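Local coordinates for thiamine-binding periplasmic protein (Escherichia coli, PDB 2QRY) that captures thiamine and its mono- and diphosphate with high affinity in the periplasm and serves as the solute-binding component of the ThiBPQ ABC importer, at residues L98-G103 with R252-K257; V121-G126 with T280-Y285; F274-P279 with A288-P293. All blocks are in the same frame, centred on the assembly; numbering follows the deposited sequence.

Contact 1 (L98-G103 with R252-K257); sequences LFAKSG and RTAASK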
ATOM      1  N   LEU A  98      11.806  16.813   4.659  1.00 29.05           N
ATOM      2  CA  LEU A  98      11.745  16.193   5.981  1.00 29.09           C
ATOM      3  C   LEU A  98      12.535  14.888   6.112  1.00 29.07           C
ATOM      4  O   LEU A  98      12.767  14.403   7.221  1.00 29.85           O
ATOM      5  CB  LEU A  98      10.282  15.942   6.372  1.00 29.27           C
ATOM      6  CG  LEU A  98       9.526  17.013   7.177  1.00 30.53           C
ATOM      7  CD1 LEU A  98       9.744  18.386   6.593  1.00 32.13           C
ATOM      8  CD2 LEU A  98       8.045  16.676   7.189  1.00 32.24           C
ATOM      9  N   PHE A  99      12.957  14.320   4.990  1.00 28.50           N
ATOM     10  CA  PHE A  99      13.701  13.066   5.034  1.00 27.82           C
ATOM     11  C   PHE A  99      15.176  13.189   4.701  1.00 28.87           C
ATOM     12  O   PHE A  99      15.574  14.030   3.904  1.00 29.50           O
ATOM     13  CB  PHE A  99      13.060  12.048   4.098  1.00 24.21           C
ATOM     14  CG  PHE A  99      11.621  11.778   4.409  1.00 24.62           C
ATOM     15  CD1 PHE A  99      10.615  12.503   3.781  1.00 23.08           C
ATOM     16  CD2 PHE A  99      11.270  10.822   5.360  1.00 22.94           C
ATOM     17  CE1 PHE A  99       9.279  12.281   4.093  1.00 23.63           C
ATOM     18  CE2 PHE A  99       9.940  10.595   5.680  1.00 23.78           C
ATOM     19  CZ  PHE A  99       8.941  11.327   5.043  1.00 23.35           C
ATOM     20  N   ALA A 100      15.986  12.338   5.320  1.00 31.47           N
ATOM     21  CA  ALA A 100      17.424  12.334   5.078  1.00 33.68           C
ATOM     22  C   ALA A 100      17.776  11.088   4.264  1.00 36.42           C
ATOM     23  O   ALA A 100      16.928  10.213   4.058  1.00 36.72           O
ATOM     24  CB  ALA A 100      18.172  12.326   6.396  1.00 32.10           C
ATOM     25  N   LYS A 101      19.018  11.010   3.792  1.00 38.08           N
ATOM     26  CA  LYS A 101      19.446   9.853   3.018  1.00 40.31           C
ATOM     27  C   LYS A 101      19.482   8.625   3.922  1.00 41.05           C
ATOM     28  O   LYS A 101      19.843   8.711   5.097  1.00 42.92           O
ATOM     29  CB  LYS A 101      20.811  10.121   2.377  1.00 41.87           C
ATOM     30  CG  LYS A 101      20.731  11.152   1.258  1.00 44.12           C
ATOM     31  CD  LYS A 101      22.095  11.520   0.702  1.00 45.98           C
ATOM     32  CE  LYS A 101      21.963  12.598  -0.368  1.00 47.12           C
ATOM     33  NZ  LYS A 101      23.286  13.004  -0.924  1.00 48.80           N
ATOM     34  N   SER A 102      19.089   7.485   3.370  1.00 40.78           N
ATOM     35  CA  SER A 102      19.029   6.240   4.124  1.00 41.65           C
ATOM     36  C   SER A 102      20.364   5.619   4.491  1.00 42.18           C
ATOM     37  O   SER A 102      20.506   5.027   5.562  1.00 41.84           O
ATOM     38  CB  SER A 102      18.225   5.207   3.339  1.00 41.95           C
ATOM     39  OG  SER A 102      18.868   4.908   2.111  1.00 43.29           O
ATOM     40  N   GLY A 103      21.341   5.736   3.601  1.00 42.75           N
ATOM     41  CA  GLY A 103      22.625   5.122   3.871  1.00 43.51           C
ATOM     42  C   GLY A 103      22.442   3.622   3.728  1.00 44.22           C
ATOM     43  O   GLY A 103      23.085   2.824   4.415  1.00 44.95           O
ATOM     44  N   ARG A 252      14.241   7.770   6.836  1.00 24.94           N
ATOM     45  CA  ARG A 252      14.535   8.370   8.126  1.00 24.71           C
ATOM     46  C   ARG A 252      14.331   9.876   8.002  1.00 23.70           C
ATOM     47  O   ARG A 252      14.559  10.455   6.941  1.00 21.35           O
ATOM     48  CB  ARG A 252      15.971   8.046   8.550  1.00 27.38           C
ATOM     49  CG  ARG A 252      17.075   8.804   7.816  1.00 29.73           C
ATOM     50  CD  ARG A 252      18.444   8.229   8.196  1.00 32.01           C
ATOM     51  NE  ARG A 252      19.531   9.211   8.173  1.00 34.28           N
ATOM     52  CZ  ARG A 252      19.573  10.308   8.931  1.00 35.13           C
ATOM     53  NH1 ARG A 252      18.584  10.582   9.779  1.00 34.92           N
ATOM     54  NH2 ARG A 252      20.612  11.129   8.855  1.00 35.07           N
ATOM     55  N   THR A 253      13.892  10.506   9.085  1.00 22.68           N
ATOM     56  CA  THR A 253      13.647  11.940   9.065  1.00 23.58           C
ATOM     57  C   THR A 253      14.931  12.727   9.254  1.00 25.18           C
ATOM     58  O   THR A 253      15.870  12.257   9.893  1.00 25.76           O
ATOM     59  CB  THR A 253      12.649  12.339  10.164  1.00 23.34           C
ATOM     60  OG1 THR A 253      13.147  11.927  11.446  1.00 21.19           O
ATOM     61  CG2 THR A 253      11.295  11.668   9.907  1.00 22.63           C
ATOM     62  N   ALA A 254      14.975  13.923   8.682  1.00 26.33           N
ATOM     63  CA  ALA A 254      16.151  14.772   8.814  1.00 25.96           C
ATOM     64  C   ALA A 254      16.282  15.249  10.260  1.00 26.13           C
ATOM     65  O   ALA A 254      17.391  15.406  10.772  1.00 27.07           O
ATOM     66  CB  ALA A 254      16.040  15.958   7.880  1.00 24.58           C
ATOM     67  N   ALA A 255      15.148  15.457  10.920  1.00 25.94           N
ATOM     68  CA  ALA A 255      15.135  15.924  12.306  1.00 28.44           C
ATOM     69  C   ALA A 255      15.360  14.825  13.352  1.00 29.09           C
ATOM     70  O   ALA A 255      15.383  15.096  14.556  1.00 30.14           O
ATOM     71  CB  ALA A 255      13.817  16.649  12.593  1.00 27.54           C
ATOM     72  N   SER A 256      15.529  13.588  12.904  1.00 29.44           N
ATOM     73  CA  SER A 256      15.739  12.492  13.841  1.00 30.81           C
ATOM     74  C   SER A 256      16.935  12.701  14.763  1.00 31.87           C
ATOM     75  O   SER A 256      18.021  13.066  14.311  1.00 32.83           O
ATOM     76  CB  SER A 256      15.930  11.177  13.091  1.00 30.25           C
ATOM     77  OG  SER A 256      16.116  10.119  14.016  1.00 28.83           O
ATOM     78  N   LYS A 257      16.734  12.459  16.056  1.00 31.91           N
ATOM     79  CA  LYS A 257      17.812  12.594  17.028  1.00 32.24           C
ATOM     80  C   LYS A 257      18.531  11.257  17.240  1.00 32.62           C
ATOM     81  O   LYS A 257      19.426  11.138  18.088  1.00 32.60           O
ATOM     82  CB  LYS A 257      17.261  13.142  18.350  1.00 34.08           C
ATOM     83  CG  LYS A 257      16.975  14.634  18.279  1.00 36.61           C
ATOM     84  CD  LYS A 257      16.242  15.177  19.491  1.00 38.27           C
ATOM     85  CE  LYS A 257      16.163  16.704  19.399  1.00 42.17           C
ATOM     86  NZ  LYS A 257      15.377  17.345  20.499  1.00 44.64           N
TER
HETATM   87  O   HOH W   1      12.714  15.773   9.681  1.00 19.14           O
HETATM   88  O   HOH W   2      16.059   7.704   4.596  1.00 24.83           O
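The backbones of F99 and T253 are joined in a single beta bridge, linking the loop after helix 90-96 to the end of strand 243-252. The bond from A254 N to L98 O (2.7 Å) is almost straight (166°), although the N-H comes in from above the carbonyl plane. A100 N donates to R252 O at 2.9 Å. Each acceptor also receives a CA-H...O contact, from T253 CA to L98 O (3.2 Å) and from F99 CA to R252 O (3.3 Å).

Two waters extend this polar strip. One gives a hydrogen to L98 O and accepts from A255 N at 2.7 Å, so an amide and a water both grip the L98 carbonyl. The other links A100 O to R252 N. Beyond the bridge the chain folds away through a type I turn from T253 to S256.

Side-chain packing centres on R252, whose guanidinium lays one face on the methyl of A100, with A100 CB 3.5 Å from R252 CZ. The bend at chi3 (-149°) turns the end of the arginine over this methyl. F99 touches the other segment with CB and the edge of its ring, CD2 lying 3.7 Å from R252 O. With CG anti to the carbonyl carbon (chi1 -57°), the ring heads away from this surface loop contact.

That ring packs on L70 of helix 63-73 and V82 and L85 of strand 81-86, and meets F120 edge-to-face. T253 OG1 bonds to A79 O just before that strand and R252 leans on helix 259-269, tying both loops to these elements.

Contact 2 (V121-G126 with T280-Y285); sequences VPFDYG and TGNWMY. With TPS (thiamin phosphate), chain E.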
ATOM      1  N   VAL A 121      13.619   3.636   0.982  1.00 30.62           N
ATOM      2  CA  VAL A 121      13.950   2.225   0.850  1.00 30.49           C
ATOM      3  C   VAL A 121      12.705   1.337   0.770  1.00 30.87           C
ATOM      4  O   VAL A 121      11.847   1.363   1.654  1.00 30.81           O
ATOM      5  CB  VAL A 121      14.797   1.751   2.056  1.00 28.91           C
ATOM      6  CG1 VAL A 121      15.307   0.340   1.815  1.00 28.71           C
ATOM      7  CG2 VAL A 121      15.948   2.710   2.295  1.00 30.68           C
ATOM      8  N   PRO A 122      12.593   0.535  -0.297  1.00 30.02           N
ATOM      9  CA  PRO A 122      11.430  -0.345  -0.434  1.00 28.79           C
ATOM     10  C   PRO A 122      11.507  -1.498   0.559  1.00 28.42           C
ATOM     11  O   PRO A 122      12.601  -1.927   0.932  1.00 28.14           O
ATOM     12  CB  PRO A 122      11.541  -0.855  -1.870  1.00 28.65           C
ATOM     13  CG  PRO A 122      12.300   0.207  -2.563  1.00 30.70           C
ATOM     14  CD  PRO A 122      13.353   0.595  -1.556  1.00 29.63           C
ATOM     15  N   PHE A 123      10.350  -1.996   0.988  1.00 27.40           N
ATOM     16  CA  PHE A 123      10.316  -3.132   1.895  1.00 25.87           C
ATOM     17  C   PHE A 123       9.357  -4.210   1.388  1.00 25.48           C
ATOM     18  O   PHE A 123       9.371  -5.339   1.875  1.00 26.74           O
ATOM     19  CB  PHE A 123      10.001  -2.693   3.339  1.00 27.26           C
ATOM     20  CG  PHE A 123       8.629  -2.101   3.543  1.00 26.55           C
ATOM     21  CD1 PHE A 123       7.514  -2.919   3.689  1.00 26.00           C
ATOM     22  CD2 PHE A 123       8.470  -0.724   3.687  1.00 26.06           C
ATOM     23  CE1 PHE A 123       6.269  -2.378   3.985  1.00 25.98           C
ATOM     24  CE2 PHE A 123       7.229  -0.173   3.984  1.00 23.11           C
ATOM     25  CZ  PHE A 123       6.129  -0.999   4.134  1.00 24.67           C
ATOM     26  N   ASP A 124       8.534  -3.857   0.403  1.00 22.06           N
ATOM     27  CA  ASP A 124       7.618  -4.805  -0.238  1.00 20.51           C
ATOM     28  C   ASP A 124       6.873  -4.171  -1.409  1.00 18.62           C
ATOM     29  O   ASP A 124       6.914  -2.957  -1.594  1.00 17.29           O
ATOM     30  CB  ASP A 124       6.619  -5.437   0.757  1.00 20.69           C
ATOM     31  CG  ASP A 124       5.588  -4.457   1.297  1.00 23.29           C
ATOM     32  OD1 ASP A 124       5.220  -3.481   0.600  1.00 23.47           O
ATOM     33  OD2 ASP A 124       5.121  -4.689   2.433  1.00 23.95           O
ATOM     34  N   TYR A 125       6.225  -4.999  -2.221  1.00 18.52           N
ATOM     35  CA  TYR A 125       5.485  -4.480  -3.364  1.00 19.60           C
ATOM     36  C   TYR A 125       4.280  -5.352  -3.680  1.00 18.59           C
ATOM     37  O   TYR A 125       4.183  -6.485  -3.216  1.00 20.44           O
ATOM     38  CB  TYR A 125       6.401  -4.365  -4.593  1.00 18.75           C
ATOM     39  CG  TYR A 125       6.815  -5.688  -5.210  1.00 22.08           C
ATOM     40  CD1 TYR A 125       6.086  -6.249  -6.260  1.00 21.55           C
ATOM     41  CD2 TYR A 125       7.936  -6.378  -4.743  1.00 22.36           C
ATOM     42  CE1 TYR A 125       6.460  -7.461  -6.833  1.00 24.84           C
ATOM     43  CE2 TYR A 125       8.321  -7.596  -5.310  1.00 24.68           C
ATOM     44  CZ  TYR A 125       7.578  -8.130  -6.356  1.00 26.37           C
ATOM     45  OH  TYR A 125       7.957  -9.323  -6.932  1.00 28.99           O
ATOM     46  N   GLY A 126       3.354  -4.808  -4.458  1.00 17.51           N
ATOM     47  CA  GLY A 126       2.167  -5.557  -4.809  1.00 18.31           C
ATOM     48  C   GLY A 126       1.388  -4.892  -5.921  1.00 19.28           C
ATOM     49  O   GLY A 126       1.849  -3.922  -6.530  1.00 20.34           O
ATOM     50  N   THR A 280       3.678 -13.358   5.160  1.00 25.04           N
ATOM     51  CA  THR A 280       2.520 -13.694   5.982  1.00 24.96           C
ATOM     52  C   THR A 280       2.111 -12.601   6.964  1.00 25.65           C
ATOM     53  O   THR A 280       1.134 -12.749   7.692  1.00 25.95           O
ATOM     54  CB  THR A 280       2.754 -15.008   6.761  1.00 26.88           C
ATOM     55  OG1 THR A 280       3.827 -14.834   7.694  1.00 23.89           O
ATOM     56  CG2 THR A 280       3.109 -16.144   5.790  1.00 25.78           C
ATOM     57  N   GLY A 281       2.854 -11.497   6.975  1.00 25.44           N
ATOM     58  CA  GLY A 281       2.522 -10.402   7.867  1.00 22.64           C
ATOM     59  C   GLY A 281       1.757  -9.298   7.162  1.00 21.25           C
ATOM     60  O   GLY A 281       0.694  -8.882   7.623  1.00 19.61           O
ATOM     61  N   ASN A 282       2.297  -8.833   6.037  1.00 20.95           N
ATOM     62  CA  ASN A 282       1.686  -7.758   5.259  1.00 19.00           C
ATOM     63  C   ASN A 282       0.990  -8.277   4.003  1.00 19.57           C
ATOM     64  O   ASN A 282       0.280  -7.527   3.335  1.00 18.87           O
ATOM     65  CB  ASN A 282       2.748  -6.737   4.845  1.00 18.05           C
ATOM     66  CG  ASN A 282       2.278  -5.288   5.013  1.00 19.78           C
ATOM     67  OD1 ASN A 282       2.735  -4.383   4.303  1.00 18.17           O
ATOM     68  ND2 ASN A 282       1.386  -5.063   5.967  1.00 16.69           N
ATOM     69  N   TRP A 283       1.200  -9.548   3.673  1.00 18.64           N
ATOM     70  CA  TRP A 283       0.590 -10.134   2.486  1.00 19.46           C
ATOM     71  C   TRP A 283       0.915  -9.306   1.241  1.00 19.42           C
ATOM     72  O   TRP A 283       0.044  -8.760   0.567  1.00 19.56           O
ATOM     73  CB  TRP A 283      -0.921 -10.262   2.701  1.00 19.96           C
ATOM     74  CG  TRP A 283      -1.205 -11.100   3.902  1.00 22.26           C
ATOM     75  CD1 TRP A 283      -1.526 -10.661   5.158  1.00 21.88           C
ATOM     76  CD2 TRP A 283      -1.056 -12.521   4.001  1.00 21.39           C
ATOM     77  NE1 TRP A 283      -1.578 -11.719   6.031  1.00 20.68           N
ATOM     78  CE2 TRP A 283      -1.294 -12.873   5.349  1.00 22.15           C
ATOM     79  CE3 TRP A 283      -0.738 -13.531   3.082  1.00 21.89           C
ATOM     80  CZ2 TRP A 283      -1.224 -14.196   5.801  1.00 21.77           C
ATOM     81  CZ3 TRP A 283      -0.668 -14.846   3.530  1.00 21.75           C
ATOM     82  CH2 TRP A 283      -0.910 -15.165   4.880  1.00 21.58           C
HETATM   83  N   MSE A 284       2.206  -9.226   0.964  1.00 22.12           N
HETATM   84  CA  MSE A 284       2.749  -8.487  -0.165  1.00 23.03           C
HETATM   85  C   MSE A 284       4.005  -9.245  -0.593  1.00 23.85           C
HETATM   86  O   MSE A 284       4.484 -10.111   0.141  1.00 23.48           O
HETATM   87  CB  MSE A 284       3.140  -7.072   0.283  1.00 25.88           C
HETATM   88  CG  MSE A 284       1.982  -6.176   0.690  1.00 25.09           C
HETATM   89 SE   MSE A 284       0.924  -5.616  -0.832  1.00 32.71          SE
HETATM   90  CE  MSE A 284       2.013  -4.109  -1.413  1.00 24.67           C
ATOM     91  N   TYR A 285       4.542  -8.925  -1.767  1.00 24.63           N
ATOM     92  CA  TYR A 285       5.757  -9.588  -2.237  1.00 26.29           C
ATOM     93  C   TYR A 285       6.973  -8.901  -1.615  1.00 28.02           C
ATOM     94  O   TYR A 285       7.087  -7.675  -1.647  1.00 28.74           O
ATOM     95  CB  TYR A 285       5.851  -9.528  -3.766  1.00 23.76           C
ATOM     96  CG  TYR A 285       4.775 -10.319  -4.468  1.00 22.28           C
ATOM     97  CD1 TYR A 285       4.782 -11.713  -4.451  1.00 21.35           C
ATOM     98  CD2 TYR A 285       3.733  -9.674  -5.134  1.00 23.11           C
ATOM     99  CE1 TYR A 285       3.778 -12.448  -5.079  1.00 19.62           C
ATOM    100  CE2 TYR A 285       2.724 -10.398  -5.767  1.00 22.07           C
ATOM    101  CZ  TYR A 285       2.754 -11.784  -5.732  1.00 20.38           C
ATOM    102  OH  TYR A 285       1.753 -12.497  -6.344  1.00 20.69           O
TER
HETATM  103  CM2 TPS E 400      -5.704  -9.603   3.564  1.00 16.66           C
HETATM  104  N3  TPS E 400      -2.189  -4.110   2.742  1.00 21.75           N
HETATM  105  C2  TPS E 400      -3.394  -3.914   3.239  1.00 22.35           C
HETATM  106  S1  TPS E 400      -3.516  -2.201   3.389  1.00 22.37           S
HETATM  107  C5  TPS E 400      -1.914  -1.790   2.762  1.00 21.14           C
HETATM  108  C4  TPS E 400      -1.392  -3.035   2.483  1.00 21.84           C
HETATM  109  CM4 TPS E 400       0.012  -3.178   1.905  1.00 22.85           C
HETATM  110  C6  TPS E 400      -1.402  -0.391   2.620  1.00 23.99           C
HETATM  111  C7  TPS E 400      -2.547   0.401   3.252  1.00 25.37           C
HETATM  112  O7  TPS E 400      -2.371   1.812   3.219  1.00 31.10           O
HETATM  113  N1A TPS E 400      -4.468  -8.112   2.047  1.00 18.69           N
HETATM  114  C2A TPS E 400      -4.660  -8.543   3.297  1.00 18.59           C
HETATM  115  N3A TPS E 400      -3.948  -8.052   4.309  1.00 15.76           N
HETATM  116  C4A TPS E 400      -3.008  -7.103   4.113  1.00 17.52           C
HETATM  117  N4A TPS E 400      -2.287  -6.608   5.185  1.00 17.56           N
HETATM  118  C5A TPS E 400      -2.774  -6.615   2.788  1.00 19.40           C
HETATM  119  C6A TPS E 400      -3.555  -7.170   1.761  1.00 19.13           C
HETATM  120  C7A TPS E 400      -1.724  -5.526   2.460  1.00 19.07           C
HETATM  121  P1  TPS E 400      -3.672   2.449   3.936  1.00 24.68           P
HETATM  122  O1  TPS E 400      -4.957   1.925   3.236  1.00 27.25           O
HETATM  123  O2  TPS E 400      -3.611   4.031   3.937  1.00 31.77           O
HETATM  124  O3  TPS E 400      -3.697   1.971   5.404  1.00 24.66           O
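The CB of Y285, rather than its ring, lies on the face of the Y125 ring: this CH-pi contact places Y285 CB 3.6 Å from the Y125 ring centroid, 19° off the ring normal. The nearest carbon is Y125 CZ, 3.4 Å from Y285 CB. The two rings themselves are inclined by 31° and meet obliquely. Y125 reaches this place with CG between its backbone N and carbonyl carbon (chi1 71°), which swings the phenol over Y285 CB.

Beneath the side chains, Y125 and Y285 form an antiparallel hydrogen-bonded pair. Y125 N donates to Y285 O in its carbonyl plane at 2.9 Å, and Y285 N returns a bond of 2.9 Å to Y125 O.

Selenomethionine M284 carries the contact toward the ligand. Its CB lies 3.7 Å from D124 CG, and its chain, bent at chi2 and chi3, brings CE to 3.4 Å from G126 N. M284 SE stands 3.8 Å from CM4, the thiazolium methyl of thiamin phosphate, while N282 O comes within 3.0 Å of C7A, the methylene joining the two ligand rings. W283, which leaves the preceding helix with positive phi, sets its side chain beside the pyrimidine. The strand pairing thus brings N282, W283 and M284 to the thiamin pocket.

In the mixed sheet of this family 1 solute-binding protein, strand 121-133 runs between strand 243-252, bonded to it through V121, F123, D124 and G126, and the short strand 285-286. Helix 221-229 covers W283, and F123 and V121 pack on M269 of helix 259-269.

Contact 3 (F274-P279 with A288-P293); sequences FQNAIP and ANVTLP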
ATOM      1  N   PHE A 274      13.685  -9.214   8.447  1.00 39.03           N
ATOM      2  CA  PHE A 274      12.530  -8.350   8.218  1.00 38.40           C
ATOM      3  C   PHE A 274      11.646  -8.983   7.149  1.00 36.67           C
ATOM      4  O   PHE A 274      10.522  -9.410   7.416  1.00 37.20           O
ATOM      5  CB  PHE A 274      13.006  -6.972   7.733  1.00 39.45           C
ATOM      6  CG  PHE A 274      11.926  -5.928   7.687  1.00 39.82           C
ATOM      7  CD1 PHE A 274      11.662  -5.131   8.797  1.00 39.71           C
ATOM      8  CD2 PHE A 274      11.170  -5.740   6.531  1.00 39.52           C
ATOM      9  CE1 PHE A 274      10.659  -4.156   8.758  1.00 39.49           C
ATOM     10  CE2 PHE A 274      10.169  -4.772   6.482  1.00 40.41           C
ATOM     11  CZ  PHE A 274       9.912  -3.976   7.602  1.00 39.44           C
ATOM     12  N   GLN A 275      12.191  -9.036   5.938  1.00 35.56           N
ATOM     13  CA  GLN A 275      11.524  -9.589   4.766  1.00 35.06           C
ATOM     14  C   GLN A 275      10.787 -10.902   5.002  1.00 34.33           C
ATOM     15  O   GLN A 275       9.719 -11.124   4.444  1.00 34.39           O
ATOM     16  CB  GLN A 275      12.553  -9.772   3.657  1.00 34.48           C
ATOM     17  CG  GLN A 275      13.153  -8.464   3.178  1.00 34.32           C
ATOM     18  CD  GLN A 275      12.115  -7.563   2.535  1.00 33.99           C
ATOM     19  OE1 GLN A 275      11.764  -6.508   3.071  1.00 33.19           O
ATOM     20  NE2 GLN A 275      11.612  -7.982   1.384  1.00 31.63           N
ATOM     21  N   ASN A 276      11.366 -11.766   5.826  1.00 33.87           N
ATOM     22  CA  ASN A 276      10.769 -13.057   6.136  1.00 33.29           C
ATOM     23  C   ASN A 276       9.405 -12.930   6.802  1.00 32.34           C
ATOM     24  O   ASN A 276       8.637 -13.895   6.835  1.00 32.06           O
ATOM     25  CB  ASN A 276      11.702 -13.865   7.048  1.00 34.92           C
ATOM     26  CG  ASN A 276      12.630 -14.777   6.276  1.00 35.32           C
ATOM     27  OD1 ASN A 276      12.181 -15.667   5.559  1.00 37.13           O
ATOM     28  ND2 ASN A 276      13.934 -14.565   6.421  1.00 35.70           N
ATOM     29  N   ALA A 277       9.099 -11.753   7.340  1.00 30.66           N
ATOM     30  CA  ALA A 277       7.811 -11.557   8.003  1.00 29.32           C
ATOM     31  C   ALA A 277       6.806 -10.835   7.114  1.00 28.50           C
ATOM     32  O   ALA A 277       5.631 -10.722   7.464  1.00 28.06           O
ATOM     33  CB  ALA A 277       8.002 -10.796   9.311  1.00 28.28           C
ATOM     34  N   ILE A 278       7.264 -10.356   5.961  1.00 27.78           N
ATOM     35  CA  ILE A 278       6.388  -9.647   5.038  1.00 26.80           C
ATOM     36  C   ILE A 278       5.335 -10.533   4.374  1.00 27.39           C
ATOM     37  O   ILE A 278       4.149 -10.201   4.385  1.00 26.83           O
ATOM     38  CB  ILE A 278       7.194  -8.923   3.929  1.00 26.65           C
ATOM     39  CG1 ILE A 278       7.797  -7.624   4.482  1.00 28.09           C
ATOM     40  CG2 ILE A 278       6.289  -8.602   2.739  1.00 27.03           C
ATOM     41  CD1 ILE A 278       6.755  -6.613   4.950  1.00 23.15           C
ATOM     42  N   PRO A 279       5.749 -11.674   3.791  1.00 26.80           N
ATOM     43  CA  PRO A 279       4.780 -12.552   3.136  1.00 25.81           C
ATOM     44  C   PRO A 279       3.520 -12.841   3.944  1.00 25.11           C
ATOM     45  O   PRO A 279       2.416 -12.590   3.472  1.00 24.15           O
ATOM     46  CB  PRO A 279       5.595 -13.811   2.857  1.00 26.27           C
ATOM     47  CG  PRO A 279       6.950 -13.263   2.584  1.00 26.01           C
ATOM     48  CD  PRO A 279       7.102 -12.254   3.706  1.00 27.16           C
ATOM     49  N   ALA A 288      13.356  -8.609  -0.873  1.00 37.80           N
ATOM     50  CA  ALA A 288      14.548  -9.455  -0.867  1.00 40.84           C
ATOM     51  C   ALA A 288      14.097 -10.843  -1.304  1.00 43.37           C
ATOM     52  O   ALA A 288      12.956 -11.233  -1.055  1.00 44.10           O
ATOM     53  CB  ALA A 288      15.150  -9.519   0.527  1.00 40.69           C
ATOM     54  N   ASN A 289      14.989 -11.584  -1.955  1.00 45.70           N
ATOM     55  CA  ASN A 289      14.673 -12.925  -2.438  1.00 47.49           C
ATOM     56  C   ASN A 289      14.468 -13.947  -1.323  1.00 49.00           C
ATOM     57  O   ASN A 289      15.218 -14.918  -1.216  1.00 50.87           O
ATOM     58  CB  ASN A 289      15.771 -13.408  -3.392  1.00 47.29           C
ATOM     59  N   VAL A 290      13.455 -13.725  -0.492  1.00 50.42           N
ATOM     60  CA  VAL A 290      13.140 -14.648   0.593  1.00 51.09           C
ATOM     61  C   VAL A 290      12.186 -15.693   0.013  1.00 51.67           C
ATOM     62  O   VAL A 290      11.739 -15.559  -1.127  1.00 52.60           O
ATOM     63  CB  VAL A 290      12.466 -13.911   1.778  1.00 51.62           C
ATOM     64  CG1 VAL A 290      11.259 -13.145   1.295  1.00 51.62           C
ATOM     65  CG2 VAL A 290      12.056 -14.903   2.853  1.00 51.64           C
ATOM     66  N   THR A 291      11.876 -16.733   0.778  1.00 51.09           N
ATOM     67  CA  THR A 291      10.987 -17.770   0.276  1.00 51.47           C
ATOM     68  C   THR A 291       9.522 -17.435   0.522  1.00 50.66           C
ATOM     69  O   THR A 291       9.114 -17.180   1.656  1.00 51.03           O
ATOM     70  CB  THR A 291      11.304 -19.141   0.918  1.00 52.81           C
ATOM     71  OG1 THR A 291      10.990 -19.106   2.317  1.00 54.34           O
ATOM     72  CG2 THR A 291      12.783 -19.478   0.742  1.00 53.33           C
ATOM     73  N   LEU A 292       8.736 -17.425  -0.550  1.00 48.92           N
ATOM     74  CA  LEU A 292       7.316 -17.133  -0.438  1.00 46.79           C
ATOM     75  C   LEU A 292       6.605 -18.350   0.134  1.00 46.34           C
ATOM     76  O   LEU A 292       6.940 -19.490  -0.191  1.00 46.96           O
ATOM     77  CB  LEU A 292       6.727 -16.788  -1.806  1.00 45.18           C
ATOM     78  CG  LEU A 292       7.355 -15.614  -2.558  1.00 43.82           C
ATOM     79  CD1 LEU A 292       6.511 -15.295  -3.783  1.00 42.24           C
ATOM     80  CD2 LEU A 292       7.444 -14.409  -1.653  1.00 43.60           C
ATOM     81  N   PRO A 293       5.615 -18.123   1.005  1.00 46.05           N
ATOM     82  CA  PRO A 293       4.854 -19.211   1.624  1.00 45.28           C
ATOM     83  C   PRO A 293       4.128 -20.027   0.574  1.00 44.51           C
ATOM     84  O   PRO A 293       3.681 -19.486  -0.439  1.00 43.19           O
ATOM     85  CB  PRO A 293       3.866 -18.473   2.529  1.00 46.27           C
ATOM     86  CG  PRO A 293       4.571 -17.191   2.846  1.00 46.24           C
ATOM     87  CD  PRO A 293       5.164 -16.819   1.514  1.00 46.55           C
TER
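P279 and P293 press together: P279 CB lies 3.3 Å from P293 CD, shorter than a usual carbon-carbon contact, and the two side chains cross at about a right angle. L292 adds a looser touch, its CD2 4.4 Å from P279 CG. Next along the interface, set between its backbone N and carbonyl carbon (chi1 54°), V290 CG1 reaches over to Q275 O at 4.0 Å and, more distantly, to P279 CG.

At the other end Q275 lays its aliphatic part along A288, with Q275 CG 3.5 Å from A288 CB. The bend at chi2 (-64°) carries the amide group round to the backbone N of A288. With an alanine here, CG and the amide would go, the A288 methyl would probably lose most of its packing partner with a gap opening beside it, and the A288 nitrogen would probably be left without the amide group next to it.

The arrangement is a short excursion of the chain packed back on itself: helix 272-275 passes through a type I turn from Q275 to I278 into the weakly bonded helix 278-281, and after strand 285-286 the loop runs along their outer side. Within the turn I278 N bonds to Q275 O at 3.0 Å. The loop has its own kink, an inverse gamma turn centred on N289, closed by V290 N to A288 O at 2.6 Å.

Further out, N276 anchors its ND2 on P272 O. P286 is packed by Q275, P279 and L292, and L292 also touches Y285. On the inner side of the helical segment F274 and I278 pack on F123, with I278 reaching D124 as well, while F274 and A277 meet V43 and V42 of helix 40-48.

Overall arrangement
Contact 2 is the buried one, its centre about 9 Å from the centre of the chain, and part of the ligand pocket; contact 1 lies at the surface and contact 3 is partly buried. Contacts 2 and 3 share helix 278-281 and touch, centres about 8 Å apart, with T280 CG2 3.5 Å from P293 CG. The centres of contacts 1 and 2 are about 22 Å apart, yet S102 packs on V121, and helix 259-269 adjoins all three. Chemistry follows place: backbone bonds and waters join the surface loops of contact 1, a strand pair with aromatic and selenomethionine packing borders thiamin phosphate in contact 2, and contact 3 depends mainly on apolar side chains.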